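PDB 1VHZ: ADP compounds hydrolase NudE from Escherichia coli, which hydrolyses ADP-ribose to AMP and ribose 5-phosphate, and also acts on Ap3A, Ap2A and NADH, as a magnesium-dependent homodimeric Nudix enzyme. Local coordinates for residues A[42-47]-A[120-124]; A[111-115]-A[126-130]; A[61-65]-A[77-81]. All blocks are in the same frame, centred on the assembly; numbering follows the deposited sequence.

Interaction 1 (A[42-47]-A[120-124]); sequences ERMRPT and SYFSS. With APR (adenosine-5-diphosphoribose), chain C.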
# COMPACT_ATOMS: atom_id res chain seq x y z
N GLU A 42 -13.36 -13.08 -3.04
CA GLU A 42 -13.89 -12.32 -1.91
C GLU A 42 -13.21 -10.95 -1.91
O GLU A 42 -12.05 -10.85 -2.30
CB GLU A 42 -13.69 -13.03 -0.59
CG GLU A 42 -14.69 -14.13 -0.29
CD GLU A 42 -14.62 -14.59 1.15
OE1 GLU A 42 -13.67 -14.18 1.86
OE2 GLU A 42 -15.52 -15.35 1.56
N ARG A 43 -13.94 -9.93 -1.51
CA ARG A 43 -13.41 -8.58 -1.46
C ARG A 43 -14.21 -7.75 -0.45
O ARG A 43 -15.30 -8.11 -0.03
CB ARG A 43 -13.50 -7.83 -2.82
CG ARG A 43 -14.96 -7.58 -3.21
CD ARG A 43 -15.10 -6.84 -4.52
NE ARG A 43 -16.49 -6.50 -4.76
CZ ARG A 43 -17.05 -6.13 -5.90
NH1 ARG A 43 -18.34 -5.83 -5.93
NH2 ARG A 43 -16.34 -6.04 -7.03
N MET A 44 -13.64 -6.58 -0.18
CA MET A 44 -14.31 -5.64 0.71
C MET A 44 -15.31 -4.86 -0.14
O MET A 44 -15.02 -4.59 -1.32
CB MET A 44 -13.31 -4.75 1.43
CG MET A 44 -13.51 -4.85 2.95
SD MET A 44 -12.95 -6.44 3.56
CE MET A 44 -14.23 -6.88 4.71
N ARG A 45 -16.50 -4.61 0.38
CA ARG A 45 -17.50 -3.88 -0.38
C ARG A 45 -16.89 -2.61 -0.98
O ARG A 45 -16.28 -1.81 -0.29
CB ARG A 45 -18.70 -3.52 0.49
CG ARG A 45 -19.85 -2.90 -0.28
CD ARG A 45 -21.17 -3.02 0.47
NE ARG A 45 -22.31 -2.95 -0.43
CZ ARG A 45 -22.69 -1.88 -1.12
NH1 ARG A 45 -22.02 -0.74 -1.02
NH2 ARG A 45 -23.75 -1.93 -1.92
N PRO A 46 -17.07 -2.44 -2.28
CA PRO A 46 -16.59 -1.29 -3.00
C PRO A 46 -17.21 0.00 -2.47
O PRO A 46 -18.41 0.10 -2.23
CB PRO A 46 -16.98 -1.51 -4.45
CG PRO A 46 -17.39 -2.92 -4.55
CD PRO A 46 -17.81 -3.37 -3.18
N THR A 47 -16.36 1.00 -2.31
CA THR A 47 -16.81 2.30 -1.83
C THR A 47 -16.15 3.39 -2.67
O THR A 47 -15.13 3.16 -3.31
CB THR A 47 -16.44 2.50 -0.35
OG1 THR A 47 -16.79 3.82 0.06
CG2 THR A 47 -14.95 2.28 -0.14
N SER A 120 -6.98 -5.87 -5.52
CA SER A 120 -7.55 -7.21 -5.66
C SER A 120 -8.64 -7.43 -4.62
O SER A 120 -9.58 -8.17 -4.86
CB SER A 120 -6.46 -8.28 -5.49
OG SER A 120 -5.79 -8.50 -6.72
N TYR A 121 -8.49 -6.84 -3.44
CA TYR A 121 -9.41 -6.95 -2.34
C TYR A 121 -10.08 -5.66 -1.92
O TYR A 121 -11.14 -5.69 -1.29
CB TYR A 121 -8.67 -7.51 -1.09
CG TYR A 121 -7.93 -8.79 -1.45
CD1 TYR A 121 -8.61 -10.00 -1.55
CD2 TYR A 121 -6.58 -8.75 -1.77
CE1 TYR A 121 -7.94 -11.15 -1.92
CE2 TYR A 121 -5.91 -9.90 -2.15
CZ TYR A 121 -6.59 -11.09 -2.22
OH TYR A 121 -5.92 -12.23 -2.59
N PHE A 122 -9.47 -4.50 -2.18
CA PHE A 122 -10.04 -3.22 -1.77
C PHE A 122 -10.09 -2.24 -2.94
O PHE A 122 -9.20 -2.28 -3.80
CB PHE A 122 -9.22 -2.57 -0.64
CG PHE A 122 -8.76 -3.52 0.43
CD1 PHE A 122 -7.51 -4.12 0.34
CD2 PHE A 122 -9.58 -3.84 1.49
CE1 PHE A 122 -7.08 -5.02 1.31
CE2 PHE A 122 -9.16 -4.74 2.46
CZ PHE A 122 -7.91 -5.33 2.36
N SER A 123 -11.03 -1.32 -2.93
CA SER A 123 -11.12 -0.34 -4.01
C SER A 123 -10.76 1.07 -3.53
O SER A 123 -10.93 2.04 -4.29
CB SER A 123 -12.55 -0.33 -4.55
OG SER A 123 -13.44 0.02 -3.49
N SER A 124 -10.25 1.22 -2.32
CA SER A 124 -9.92 2.53 -1.79
C SER A 124 -8.76 3.25 -2.46
O SER A 124 -7.76 2.66 -2.83
CB SER A 124 -9.63 2.43 -0.28
OG SER A 124 -10.00 3.66 0.33
N1 APR C . -10.50 -13.45 -3.81
C2 APR C . -10.02 -14.77 -3.90
N3 APR C . -8.99 -15.21 -4.62
C4 APR C . -8.35 -14.18 -5.35
C5 APR C . -8.69 -12.81 -5.38
C6 APR C . -9.85 -12.43 -4.54
N6 APR C . -10.30 -11.18 -4.46
N7 APR C . -7.84 -12.11 -6.21
C8 APR C . -6.99 -13.04 -6.68
N9 APR C . -7.26 -14.29 -6.19
C1' APR C . -6.52 -15.72 -6.46
C2' APR C . -6.63 -16.05 -7.97
O2' APR C . -6.75 -17.45 -8.12
C3' APR C . -5.27 -15.57 -8.61
O3' APR C . -4.60 -16.64 -9.26
O4' APR C . -5.15 -15.53 -6.26
C4' APR C . -4.43 -15.07 -7.50
C5' APR C . -3.13 -15.76 -7.60
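The end of strand 38-44 with the residues after it, 42-47, and loop 120-124 run side by side in nearly the same direction, their end-to-end vectors 20° apart, and come closest at Arg43 and Tyr121, whose CA atoms lie 4.4 Å apart. Two hydrogen bonds join them. Met44 N donates to Tyr121 O at 2.9 Å with an almost straight N-H...O angle of 173°; further along, the backbone Thr47 N reaches the side-chain Ser123 OG at 3.3 Å and 161°, the p rotamer of Ser123 turning its hydroxyl toward the backbone of Thr47.

Between these two bonds, Met44 CB rests on Phe122 CD2 at 3.8 Å, and Met44 SD stands 5.5 Å from the Phe122 ring centroid, an oblique Met-aromatic contact. The Tyr121 ring presents its edge to the other segment, with CD1 3.6 Å from Glu42 O. The charged ends leave this contact: Arg43 forms salt bridges with Glu27 and with Glu73 of the second subunit, while the Glu42 carboxylate is bound by Ser21, Arg22 and Leu23 of that subunit.

ADP-ribose closes the end of the contact at Glu42. Glu42 N donates to APR N1 at 3.0 Å, and APR N6 donates both to Glu42 O at 2.8 Å and to Ser120 O at 3.1 Å. The adenine is therefore read by backbone atoms: Glu42 N and O pair with its Watson-Crick edge, while Ser120 O takes the second amino hydrogen on the N7 side. Since the acceptors come from both segments, their mutual hydrogen bonds probably help to set the spacing of this base-recognition site.

Interaction 2 (A[111-115]-A[126-130]); sequences FLKKL and MNIVV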
# COMPACT_ATOMS: atom_id res chain seq x y z
N PHE A 111 -1.78 18.89 -4.63
CA PHE A 111 -2.22 17.51 -4.87
C PHE A 111 -1.23 16.89 -5.85
O PHE A 111 -1.07 17.26 -7.00
CB PHE A 111 -3.67 17.49 -5.32
CG PHE A 111 -4.12 16.19 -5.90
CD1 PHE A 111 -4.66 16.15 -7.18
CD2 PHE A 111 -3.96 15.00 -5.18
CE1 PHE A 111 -5.07 14.94 -7.73
CE2 PHE A 111 -4.36 13.80 -5.75
CZ PHE A 111 -4.91 13.77 -7.02
N LEU A 112 -0.48 15.93 -5.34
CA LEU A 112 0.60 15.28 -6.07
C LEU A 112 0.30 13.97 -6.73
O LEU A 112 0.85 13.64 -7.78
CB LEU A 112 1.67 15.00 -4.97
CG LEU A 112 3.13 15.17 -5.30
CD1 LEU A 112 3.40 16.48 -6.03
CD2 LEU A 112 3.96 15.12 -4.00
N LYS A 113 -0.53 13.14 -6.09
CA LYS A 113 -0.78 11.84 -6.69
C LYS A 113 -1.96 11.15 -6.02
O LYS A 113 -2.24 11.39 -4.83
CB LYS A 113 0.47 10.96 -6.46
CG LYS A 113 0.66 9.80 -7.46
CD LYS A 113 1.26 10.35 -8.73
CE LYS A 113 1.07 9.47 -9.95
NZ LYS A 113 1.79 10.09 -11.12
N LYS A 114 -2.57 10.27 -6.80
CA LYS A 114 -3.68 9.47 -6.27
C LYS A 114 -3.27 8.01 -6.38
O LYS A 114 -2.89 7.53 -7.45
CB LYS A 114 -4.98 9.76 -7.01
CG LYS A 114 -6.13 8.84 -6.60
CD LYS A 114 -7.28 9.05 -7.58
CE LYS A 114 -8.34 9.95 -7.01
NZ LYS A 114 -9.27 10.46 -8.05
N LEU A 115 -3.39 7.26 -5.30
CA LEU A 115 -2.96 5.86 -5.36
C LEU A 115 -4.02 4.88 -4.88
O LEU A 115 -4.74 5.18 -3.95
CB LEU A 115 -1.75 5.70 -4.44
CG LEU A 115 -0.33 5.68 -4.92
CD1 LEU A 115 -0.06 6.39 -6.23
CD2 LEU A 115 0.60 6.23 -3.83
N MET A 126 -6.02 6.69 -2.24
CA MET A 126 -5.33 7.60 -1.33
C MET A 126 -4.78 8.79 -2.08
O MET A 126 -4.02 8.66 -3.05
CB MET A 126 -4.26 6.81 -0.59
CG MET A 126 -3.24 7.65 0.18
SD MET A 126 -4.00 8.53 1.55
CE MET A 126 -4.10 7.24 2.78
N ASN A 127 -5.17 9.99 -1.67
CA ASN A 127 -4.69 11.21 -2.33
C ASN A 127 -3.56 11.81 -1.50
O ASN A 127 -3.75 12.06 -0.30
CB ASN A 127 -5.83 12.23 -2.51
CG ASN A 127 -6.97 11.68 -3.36
OD1 ASN A 127 -6.95 11.79 -4.57
ND2 ASN A 127 -7.95 11.04 -2.72
N ILE A 128 -2.40 12.00 -2.13
CA ILE A 128 -1.25 12.57 -1.46
C ILE A 128 -1.17 14.07 -1.67
O ILE A 128 -1.14 14.59 -2.79
CB ILE A 128 0.06 11.90 -1.95
CG1 ILE A 128 -0.00 10.40 -1.60
CG2 ILE A 128 1.27 12.55 -1.30
CD1 ILE A 128 1.03 9.57 -2.34
N VAL A 129 -1.19 14.83 -0.58
CA VAL A 129 -1.13 16.29 -0.68
C VAL A 129 0.05 16.87 0.08
O VAL A 129 0.30 16.42 1.21
CB VAL A 129 -2.43 16.90 -0.10
CG1 VAL A 129 -2.39 18.42 -0.09
CG2 VAL A 129 -3.67 16.42 -0.82
N VAL A 130 0.73 17.86 -0.47
CA VAL A 130 1.84 18.51 0.25
C VAL A 130 1.32 19.84 0.80
O VAL A 130 0.64 20.57 0.08
CB VAL A 130 3.04 18.82 -0.67
CG1 VAL A 130 4.20 19.47 0.11
CG2 VAL A 130 3.51 17.56 -1.36
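Leu112 is the bump that shapes this antiparallel pair. The register slips by one between the Phe111-Val129 and Lys113-Ile128 bridges, a beta bulge, and at Leu112 the psi of -37° turns the side chain toward the partner strand. Its CD2 meets Val130 CG2 at 3.6 Å, its CB Ile128 CG2 at 4.4 Å. Ile128 fits between Leu112 and Leu115, its CD1 reaching Leu115 CD2 at 3.7 Å on the face shared with Met126; Leu177 and Trp181 of helix 169-184 pack against Ile128 and Leu112.

On the Phe111 and Val129 face, the Phe111 ring reaches across, its CE2 3.5 Å from Asn127 OD1, which also touches Lys114 CE at 3.4 Å; Asn127 ND2 is hydrogen-bonded to Ala51 O and Glu50. Helix 90-102 closes this side through Tyr91, Val90 and Ala94.

Leu112 and Lys113 share Ile128 across the bulge (Leu112 N to Ile128 O 3.0 Å, Ile128 N to Lys113 O 2.8 Å); beyond it Leu115 N donates to Met126 O at 2.7 Å and Met126 N to Leu115 O at 2.6 Å. With axes 4.7 Å apart at 166°, this is a bulged hairpin between two helices, as in the alpha/beta/alpha sandwich of the Nudix fold.

Interaction 3 (A[61-65]-A[77-81]); sequences HLILI and LGFSK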
# COMPACT_ATOMS: atom_id res chain seq x y z
N HIS A 61 11.75 21.19 7.18
CA HIS A 61 11.53 19.95 7.87
C HIS A 61 10.15 19.39 7.47
O HIS A 61 9.23 20.11 7.10
CB HIS A 61 11.54 20.06 9.41
CG HIS A 61 12.90 20.27 10.01
ND1 HIS A 61 13.64 21.42 9.81
CD2 HIS A 61 13.66 19.48 10.80
CE1 HIS A 61 14.79 21.32 10.43
NE2 HIS A 61 14.82 20.15 11.06
N LEU A 62 10.08 18.08 7.48
CA LEU A 62 8.83 17.37 7.27
C LEU A 62 8.18 17.33 8.67
O LEU A 62 8.94 17.37 9.65
CB LEU A 62 9.13 15.92 6.91
CG LEU A 62 8.97 15.39 5.51
CD1 LEU A 62 8.93 16.45 4.45
CD2 LEU A 62 10.04 14.35 5.21
N ILE A 63 6.88 17.29 8.77
CA ILE A 63 6.22 17.15 10.06
C ILE A 63 5.59 15.74 10.05
O ILE A 63 4.68 15.52 9.25
CB ILE A 63 5.07 18.13 10.37
CG1 ILE A 63 5.50 19.59 10.30
CG2 ILE A 63 4.53 17.80 11.76
CD1 ILE A 63 6.65 19.95 11.21
N LEU A 64 6.11 14.83 10.85
CA LEU A 64 5.59 13.47 10.89
C LEU A 64 4.80 13.31 12.19
O LEU A 64 5.00 14.14 13.08
CB LEU A 64 6.72 12.45 10.97
CG LEU A 64 7.72 12.28 9.84
CD1 LEU A 64 7.04 11.84 8.56
CD2 LEU A 64 8.54 13.53 9.59
N ILE A 65 4.00 12.26 12.30
CA ILE A 65 3.28 12.00 13.52
C ILE A 65 3.45 10.53 13.95
O ILE A 65 3.78 9.68 13.13
CB ILE A 65 1.77 12.30 13.45
CG1 ILE A 65 1.16 11.62 12.22
CG2 ILE A 65 1.51 13.81 13.41
CD1 ILE A 65 -0.32 11.41 12.31
N LEU A 77 5.33 5.66 12.61
CA LEU A 77 5.91 6.97 12.42
C LEU A 77 5.57 7.31 10.95
O LEU A 77 5.86 6.46 10.08
CB LEU A 77 7.43 6.99 12.56
CG LEU A 77 8.12 8.30 12.12
CD1 LEU A 77 7.66 9.47 12.98
CD2 LEU A 77 9.64 8.17 12.19
N GLY A 78 4.90 8.41 10.69
CA GLY A 78 4.56 8.69 9.30
C GLY A 78 3.77 9.96 9.09
O GLY A 78 3.75 10.85 9.92
N PHE A 79 3.14 10.03 7.93
CA PHE A 79 2.35 11.18 7.53
C PHE A 79 0.91 11.06 7.99
O PHE A 79 0.33 9.97 8.08
CB PHE A 79 2.42 11.36 6.01
CG PHE A 79 3.84 11.46 5.51
CD1 PHE A 79 4.36 10.50 4.66
CD2 PHE A 79 4.65 12.51 5.92
CE1 PHE A 79 5.66 10.60 4.20
CE2 PHE A 79 5.96 12.61 5.47
CZ PHE A 79 6.47 11.66 4.60
N SER A 80 0.36 12.20 8.33
CA SER A 80 -1.04 12.33 8.78
C SER A 80 -1.95 11.86 7.67
O SER A 80 -1.74 12.11 6.47
CB SER A 80 -1.20 13.79 9.22
OG SER A 80 -2.50 14.25 8.94
N LYS A 81 -2.96 11.07 7.98
CA LYS A 81 -3.89 10.49 7.04
C LYS A 81 -5.32 10.56 7.58
O LYS A 81 -5.52 10.44 8.79
CB LYS A 81 -3.57 8.96 6.90
CG LYS A 81 -2.24 8.65 6.28
CD LYS A 81 -1.76 7.23 6.38
CE LYS A 81 -0.28 7.09 6.03
NZ LYS A 81 0.66 7.33 7.18
O HOH W 1 2.07 14.30 8.89
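Ile65 and Gly78 form an antiparallel hydrogen-bonded pair, CA to CA 5.5 Å, in which each residue satisfies the other's backbone: Ile65 N donates to Gly78 O at 2.8 Å and 167°, and Gly78 N to Ile65 O at 3.0 Å and 159°. Ile65 O also receives a CA-H...O contact from Leu77 CA at 3.5 Å. Beyond this pair the strands part, with end-to-end directions 98° apart, and a water takes over. It donates to Ile63 O (2.9 Å from the water oxygen) and accepts from Ser80 N (2.8 Å). Further backbone bonds join Leu62 and Leu64 to Trp152 and Val150 of strand 149-153, Ile63 and Ser80 to Pro56 and Ile54 of strand 51-58, and Leu77 to Asp165.

Lys81 NZ donates to Phe79 O at 2.8 Å and also bonds to Asn171 of helix 169-184. Ser80 OG pairs with Glu101, a probable metal ligand by similarity.

Apolar groups fill the angle between the segments. Leu64 CB touches Leu77 CD1 at 3.7 Å and Leu64 CD1 meets Phe79 CE2 at 3.4 Å, while Leu62 CG sits at the ring edge, 4.1 Å from Phe79 CE2. Ile65 CD1 lies 3.7 Å from Ser80 CA. The chemistry thus implies a hairpin end whose buried polar backbone is met by strand pairing and water as the chain turns toward the Nudix box and its putative metal site.

How the interactions relate
Interactions 2 and 3 belong to the buried part of the Nudix domain and reach the same mixed sheet; their centres are 14 Å apart, and they touch where Met126 CE packs on Lys81 CG at 4.2 Å. Interaction 1, partly buried, joins the separate three-stranded sheet to the loop that follows strand 104-116 and leads into 126-130, so interactions 1 and 2 cross along the chain. Its centre lies 20 Å from that of interaction 2 and 27 Å from that of interaction 3. Interactions 1 and 2 both reach the second subunit; interaction 3 does not. The chemistry follows location: substrate bonds in interaction 1, bulged antiparallel pairing in interaction 2, and pairing completed by water in interaction 3.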